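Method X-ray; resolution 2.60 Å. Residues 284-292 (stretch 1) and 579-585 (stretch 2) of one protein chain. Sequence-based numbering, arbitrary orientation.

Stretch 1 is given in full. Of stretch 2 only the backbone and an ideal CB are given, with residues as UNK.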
# COMPACT_ATOMS: atom_id res chain seq x y z
N GLU A 284 -13.78 -15.61 -5.53
CA GLU A 284 -15.23 -15.64 -5.65
C GLU A 284 -15.79 -15.03 -6.92
O GLU A 284 -17.00 -15.10 -7.16
CB GLU A 284 -15.87 -15.03 -4.42
CG GLU A 284 -15.43 -15.73 -3.17
CD GLU A 284 -16.26 -15.35 -1.98
OE1 GLU A 284 -17.30 -14.68 -2.20
OE2 GLU A 284 -15.89 -15.72 -0.84
N ILE A 285 -14.93 -14.47 -7.75
CA ILE A 285 -15.38 -13.90 -9.02
C ILE A 285 -15.80 -15.03 -9.94
O ILE A 285 -16.47 -14.80 -10.94
CB ILE A 285 -14.31 -13.04 -9.71
CG1 ILE A 285 -13.05 -13.86 -10.00
CG2 ILE A 285 -13.98 -11.82 -8.88
CD1 ILE A 285 -12.05 -13.16 -10.93
N SER A 286 -15.41 -16.26 -9.58
CA SER A 286 -15.75 -17.44 -10.37
C SER A 286 -17.03 -18.14 -9.93
O SER A 286 -17.29 -19.25 -10.37
CB SER A 286 -14.60 -18.45 -10.35
OG SER A 286 -14.45 -19.03 -9.07
N ARG A 287 -17.82 -17.52 -9.06
CA ARG A 287 -19.08 -18.12 -8.63
C ARG A 287 -20.26 -17.48 -9.36
O ARG A 287 -20.55 -16.30 -9.17
CB ARG A 287 -19.25 -18.01 -7.11
CG ARG A 287 -18.26 -18.88 -6.37
CD ARG A 287 -18.26 -18.64 -4.87
NE ARG A 287 -17.21 -19.46 -4.25
CZ ARG A 287 -16.74 -19.27 -3.03
NH1 ARG A 287 -17.21 -18.29 -2.26
NH2 ARG A 287 -15.78 -20.06 -2.56
N HIS A 288 -20.94 -18.27 -10.19
CA HIS A 288 -22.01 -17.74 -11.03
C HIS A 288 -23.16 -17.17 -10.23
O HIS A 288 -23.80 -16.21 -10.65
CB HIS A 288 -22.52 -18.80 -12.01
CG HIS A 288 -23.23 -19.94 -11.36
ND1 HIS A 288 -24.60 -19.98 -11.21
CD2 HIS A 288 -22.76 -21.10 -10.84
CE1 HIS A 288 -24.94 -21.11 -10.61
NE2 HIS A 288 -23.84 -21.80 -10.37
N GLY A 289 -23.42 -17.76 -9.07
CA GLY A 289 -24.52 -17.31 -8.24
C GLY A 289 -24.10 -16.16 -7.33
O GLY A 289 -24.89 -15.67 -6.53
N LEU A 290 -22.85 -15.74 -7.47
CA LEU A 290 -22.31 -14.73 -6.58
C LEU A 290 -21.53 -13.68 -7.35
O LEU A 290 -20.42 -13.30 -6.97
CB LEU A 290 -21.43 -15.39 -5.53
CG LEU A 290 -21.25 -14.67 -4.21
CD1 LEU A 290 -22.60 -14.23 -3.64
CD2 LEU A 290 -20.53 -15.60 -3.25
N GLN A 291 -22.13 -13.20 -8.43
CA GLN A 291 -21.56 -12.10 -9.20
C GLN A 291 -21.66 -10.79 -8.42
O GLN A 291 -22.39 -10.71 -7.42
CB GLN A 291 -22.23 -12.02 -10.57
CG GLN A 291 -21.99 -13.29 -11.38
CD GLN A 291 -22.72 -13.30 -12.71
OE1 GLN A 291 -22.34 -12.61 -13.66
NE2 GLN A 291 -23.77 -14.11 -12.80
N ASP A 292 -20.95 -9.76 -8.87
CA ASP A 292 -20.75 -8.54 -8.08
C ASP A 292 -22.01 -7.91 -7.48
O ASP A 292 -22.00 -7.48 -6.31
CB ASP A 292 -19.90 -7.50 -8.85
CG ASP A 292 -20.60 -6.95 -10.09
OD1 ASP A 292 -21.63 -7.52 -10.51
OD2 ASP A 292 -20.09 -5.95 -10.64
N UNK A 579 -19.00 -21.20 -20.39
CA UNK A 579 -19.79 -21.48 -19.20
C UNK A 579 -18.94 -21.28 -17.96
O UNK A 579 -17.71 -21.25 -18.02
CB UNK A 579 -20.35 -22.90 -19.24
N UNK A 580 -19.61 -21.15 -16.82
CA UNK A 580 -18.93 -20.95 -15.54
C UNK A 580 -18.03 -22.10 -15.14
O UNK A 580 -17.14 -21.93 -14.30
CB UNK A 580 -19.96 -20.72 -14.44
N UNK A 581 -18.25 -23.27 -15.74
CA UNK A 581 -17.49 -24.47 -15.43
C UNK A 581 -16.01 -24.27 -15.67
O UNK A 581 -15.17 -24.83 -14.96
CB UNK A 581 -18.00 -25.65 -16.26
N UNK A 582 -15.69 -23.48 -16.69
CA UNK A 582 -14.32 -23.12 -17.01
C UNK A 582 -13.67 -22.34 -15.87
O UNK A 582 -12.47 -22.49 -15.61
CB UNK A 582 -14.28 -22.30 -18.30
N UNK A 583 -14.45 -21.52 -15.18
CA UNK A 583 -13.90 -20.73 -14.09
C UNK A 583 -13.96 -21.48 -12.78
O UNK A 583 -13.06 -21.34 -11.93
CB UNK A 583 -14.64 -19.40 -13.96
N UNK A 584 -15.01 -22.28 -12.62
CA UNK A 584 -15.26 -22.96 -11.35
C UNK A 584 -15.86 -24.34 -11.57
O UNK A 584 -16.99 -24.46 -12.04
CB UNK A 584 -16.19 -22.12 -10.47
N UNK A 585 -15.11 -25.37 -11.22
CA UNK A 585 -15.59 -26.73 -11.41
C UNK A 585 -15.61 -27.48 -10.09
O UNK A 585 -15.60 -28.71 -10.06
CB UNK A 585 -14.72 -27.47 -12.43

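Position 579 lies at the start of the stretch, in an extended conformation (phi/psi -132/163), and its ideal CB has nothing of stretch 1 within 5.5 Å. Stretch 1 therefore sets no requirement, and small or polar residues would serve as well as any. The residue is Ser579, whose OG accepts a weak hydrogen bond from the backbone N of position 581 (3.5 Å) at the opening of the turn.

At position 580 the CA-to-CB bond points toward stretch 1, and the ideal CB stands 4.0 Å from His288 CB. Beyond it lies a run of backbone from Ile285 to Arg287, with the aliphatic part of His288 and the side chain of Gln291 also within reach of a long side chain. A broad, flat or long apolar group would suit this surface: an aromatic residue, leucine or methionine. The residue is Trp580, which has more of its own surface covered by stretch 1 than any other residue of stretch 2. His288 CB sits over the face of its five-membered ring, 3.2 Å from the centroid and 6° off the normal, a close CH-pi contact. The imidazole itself lies obliquely to the indole. Farther out, Trp580 CZ3 brings the ring edge to 3.4 Å from Ile285 O, and CZ2 packs 3.5 Å from Gln291 CD. Gln291 is steadied by its own hydrogen bond, from NE2 to His288 O (3.0 Å).

Positions 581 and 582 continue the helical phi/psi angles, and neither ideal CB has an atom of stretch 1 within 5.5 Å. Many residues compatible with a turn would fit; both are serines, Ser581 and Ser582, and neither touches stretch 1.

Position 583 again points toward stretch 1, its ideal CB 3.7 Å from Ser286 CB. That contact offers no polar group to the CB itself, so a medium-sized aliphatic residue is reasonable, though alanine would also be accommodated. Leu583 occupies it; its CB packs against Ser286 CB at 3.7 Å, while CG and both methyls extend beyond this contact.

At position 584 the chain turns extended (-144/114), and the ideal CB is only 3.1 Å from Ser286 O. With that carbonyl and Ser286 OG nearby, a short side chain carrying a donor is favoured; asparagine, serine or threonine could be considered. Asn584 adopts chi1 t, and its ND2 gives two weak hydrogen bonds, to Ser286 O (3.4 Å) and Ser286 OG (3.2 Å).

Position 585 is beyond the reach of stretch 1, which leaves the choice open; the residue is Ser585.

Stretch 2 (579-585) SWSSLNS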
# COMPACT_ATOMS: atom_id res chain seq x y z
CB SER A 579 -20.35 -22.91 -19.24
OG SER A 579 -19.34 -23.86 -18.99
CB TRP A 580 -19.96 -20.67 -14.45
CG TRP A 580 -20.54 -19.33 -14.61
CD1 TRP A 580 -21.65 -18.99 -15.32
CD2 TRP A 580 -20.02 -18.11 -14.08
NE1 TRP A 580 -21.86 -17.64 -15.25
CE2 TRP A 580 -20.87 -17.08 -14.49
CE3 TRP A 580 -18.92 -17.80 -13.27
CZ2 TRP A 580 -20.66 -15.75 -14.13
CZ3 TRP A 580 -18.71 -16.49 -12.92
CH2 TRP A 580 -19.57 -15.48 -13.35
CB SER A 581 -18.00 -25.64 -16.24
OG SER A 581 -19.18 -26.16 -15.66
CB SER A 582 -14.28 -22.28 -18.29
OG SER A 582 -14.85 -22.99 -19.37
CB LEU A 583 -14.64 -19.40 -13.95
CG LEU A 583 -14.43 -18.35 -15.04
CD1 LEU A 583 -15.35 -18.63 -16.24
CD2 LEU A 583 -14.67 -16.96 -14.48
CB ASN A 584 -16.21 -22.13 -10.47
CG ASN A 584 -16.11 -22.51 -9.02
OD1 ASN A 584 -15.95 -23.68 -8.68
ND2 ASN A 584 -16.19 -21.52 -8.15
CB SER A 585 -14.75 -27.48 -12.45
OG SER A 585 -13.37 -27.48 -12.10
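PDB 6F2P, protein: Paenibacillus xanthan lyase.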